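Side-chain contact in putative uronate isomerase (Thermotoga maritima, PDB 4NAR), which is of unproven function but belongs to the lactate racemase family and so may racemise lactate or a related hydroxy acid: residues T157-G162 and R247-A252. Residues are numbered along the deposited sequence; the frame is centred on the assembly and turned at random.
Sequences TGFSGG and RAYEKA. With ACT (acetate ion), chain E.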
loop_
_atom_site.group_PDB
_atom_site.type_symbol
_atom_site.label_atom_id
_atom_site.label_comp_id
_atom_site.label_asym_id
_atom_site.label_seq_id
_atom_site.Cartn_x
_atom_site.Cartn_y
_atom_site.Cartn_z
ATOM N N THR A 157 -6.183 -1.197 4.341
ATOM C CA THR A 157 -7.348 -1.355 3.467
ATOM C C THR A 157 -7.855 -2.794 3.337
ATOM O O THR A 157 -8.506 -3.123 2.346
ATOM C CB THR A 157 -7.054 -0.816 2.051
ATOM O OG1 THR A 157 -5.967 -1.560 1.473
ATOM C CG2 THR A 157 -6.686 0.669 2.112
ATOM N N GLY A 158 -7.543 -3.644 4.323
ATOM C CA GLY A 158 -7.894 -5.060 4.282
ATOM C C GLY A 158 -7.101 -5.786 3.213
ATOM O O GLY A 158 -6.323 -6.702 3.501
ATOM N N PHE A 159 -7.301 -5.377 1.967
ATOM C CA PHE A 159 -6.518 -5.864 0.835
ATOM C C PHE A 159 -6.092 -4.643 0.029
ATOM O O PHE A 159 -6.740 -3.598 0.123
ATOM C CB PHE A 159 -7.368 -6.795 -0.050
ATOM C CG PHE A 159 -7.567 -8.175 0.537
ATOM C CD1 PHE A 159 -6.618 -9.181 0.314
ATOM C CD2 PHE A 159 -8.683 -8.464 1.345
ATOM C CE1 PHE A 159 -6.779 -10.463 0.873
ATOM C CE2 PHE A 159 -8.853 -9.756 1.907
ATOM C CZ PHE A 159 -7.898 -10.750 1.672
ATOM N N SER A 160 -5.018 -4.761 -0.757
ATOM C CA SER A 160 -4.653 -3.701 -1.708
ATOM C C SER A 160 -5.322 -3.970 -3.055
ATOM O O SER A 160 -6.006 -4.981 -3.222
ATOM C CB SER A 160 -3.139 -3.626 -1.907
ATOM O OG SER A 160 -2.642 -4.880 -2.357
ATOM N N GLY A 161 -5.132 -3.070 -4.016
ATOM C CA GLY A 161 -5.701 -3.261 -5.341
ATOM C C GLY A 161 -7.022 -2.548 -5.544
ATOM O O GLY A 161 -7.524 -1.860 -4.643
ATOM N N GLY A 162 -7.595 -2.722 -6.728
ATOM C CA GLY A 162 -8.791 -1.981 -7.078
ATOM C C GLY A 162 -8.630 -0.484 -6.848
ATOM O O GLY A 162 -7.600 0.108 -7.207
ATOM N N ARG A 247 -15.831 -5.363 -8.880
ATOM C CA ARG A 247 -15.855 -6.788 -9.242
ATOM C C ARG A 247 -14.453 -7.420 -9.262
ATOM O O ARG A 247 -14.214 -8.457 -8.635
ATOM C CB ARG A 247 -16.510 -6.985 -10.613
ATOM C CG ARG A 247 -18.026 -6.731 -10.651
ATOM C CD ARG A 247 -18.605 -7.142 -12.012
ATOM N NE ARG A 247 -18.093 -6.283 -13.079
ATOM C CZ ARG A 247 -18.706 -5.177 -13.496
ATOM N NH1 ARG A 247 -19.864 -4.813 -12.952
ATOM N NH2 ARG A 247 -18.173 -4.438 -14.463
ATOM N N ALA A 248 -13.540 -6.783 -9.998
ATOM C CA ALA A 248 -12.160 -7.258 -10.121
ATOM C C ALA A 248 -11.470 -7.358 -8.763
ATOM O O ALA A 248 -10.735 -8.330 -8.505
ATOM C CB ALA A 248 -11.354 -6.362 -11.077
ATOM N N TYR A 249 -11.721 -6.370 -7.899
ATOM C CA TYR A 249 -11.192 -6.366 -6.520
ATOM C C TYR A 249 -11.715 -7.527 -5.676
ATOM O O TYR A 249 -10.963 -8.119 -4.893
ATOM C CB TYR A 249 -11.515 -5.041 -5.806
ATOM C CG TYR A 249 -11.237 -5.023 -4.308
ATOM C CD1 TYR A 249 -9.939 -4.999 -3.823
ATOM C CD2 TYR A 249 -12.277 -5.027 -3.390
ATOM C CE1 TYR A 249 -9.678 -4.978 -2.458
ATOM C CE2 TYR A 249 -12.035 -5.006 -2.018
ATOM C CZ TYR A 249 -10.735 -4.977 -1.555
ATOM O OH TYR A 249 -10.493 -4.954 -0.190
ATOM N N GLU A 250 -13.004 -7.836 -5.811
ATOM C CA GLU A 250 -13.605 -8.918 -5.030
ATOM C C GLU A 250 -13.076 -10.285 -5.466
ATOM O O GLU A 250 -12.772 -11.152 -4.636
ATOM C CB GLU A 250 -15.131 -8.867 -5.103
ATOM C CG GLU A 250 -15.714 -7.923 -4.079
ATOM C CD GLU A 250 -17.114 -7.428 -4.439
ATOM O OE1 GLU A 250 -17.608 -7.732 -5.561
ATOM O OE2 GLU A 250 -17.719 -6.728 -3.588
ATOM N N LYS A 251 -12.958 -10.471 -6.774
ATOM C CA LYS A 251 -12.365 -11.685 -7.288
ATOM C C LYS A 251 -10.924 -11.781 -6.816
ATOM O O LYS A 251 -10.490 -12.844 -6.352
ATOM C CB LYS A 251 -12.432 -11.719 -8.811
ATOM C CG LYS A 251 -13.580 -12.572 -9.345
ATOM C CD LYS A 251 -14.634 -11.708 -10.061
ATOM C CE LYS A 251 -15.444 -12.515 -11.098
ATOM N NZ LYS A 251 -16.247 -11.615 -12.007
ATOM N N ALA A 252 -10.192 -10.672 -6.941
ATOM C CA ALA A 252 -8.797 -10.615 -6.514
ATOM C C ALA A 252 -8.634 -11.061 -5.064
ATOM O O ALA A 252 -7.767 -11.881 -4.756
ATOM C CB ALA A 252 -8.244 -9.212 -6.682
HETATM C C ACT E . -2.484 -0.543 -5.340
HETATM O O ACT E . -3.020 -0.878 -4.269
HETATM O OXT ACT E . -2.649 -1.352 -6.271
HETATM C CH3 ACT E . -1.703 0.738 -5.471
#
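At the edge of the Tyr249 ring, in its plane, lies Ser160 O, 3.8 Å from CE1 and also bonded to Thr151 OG1. Gly161 O and Phe159 CB come in obliquely, the former 4.0 Å from CD1; Arg200 both hydrogen-bonds Gly161 O and makes a cation-pi contact with the ring. The Phe159 ring in turn has Tyr249 OH at its edge, near its plane. Between the two side chains it is Phe159 CB that touches, 3.6 Å from Tyr249 OH; the phenyl end then leads away to Cys253, Ser256 and Ser257 farther along helix 241-259. Tyr249 gets across because its CG is anti to the backbone N (chi1 170°), which sends the ring out from the helix along the loop, and its OH is tied to Val195 O. At the ring's base, Gly162 CA comes within 4.3 Å of Tyr249 CB, and a side chain on that glycine would clash there. A leucine in place of Tyr249 would probably leave Val195 O without its hydroxyl partner and Arg200 without the aromatic face. Gly161 N, Gly150 N and Arg41 hold an acetate, probably from the crystallisation liquor; with a sulfate near Ser160, this is consistent with a pocket suited to small anions. The contact thus seats against helix 241-259 a glycine-rich loop continuing from the 153-154/158-159 hairpin, which comes after strand 144-150 of the mixed sheet.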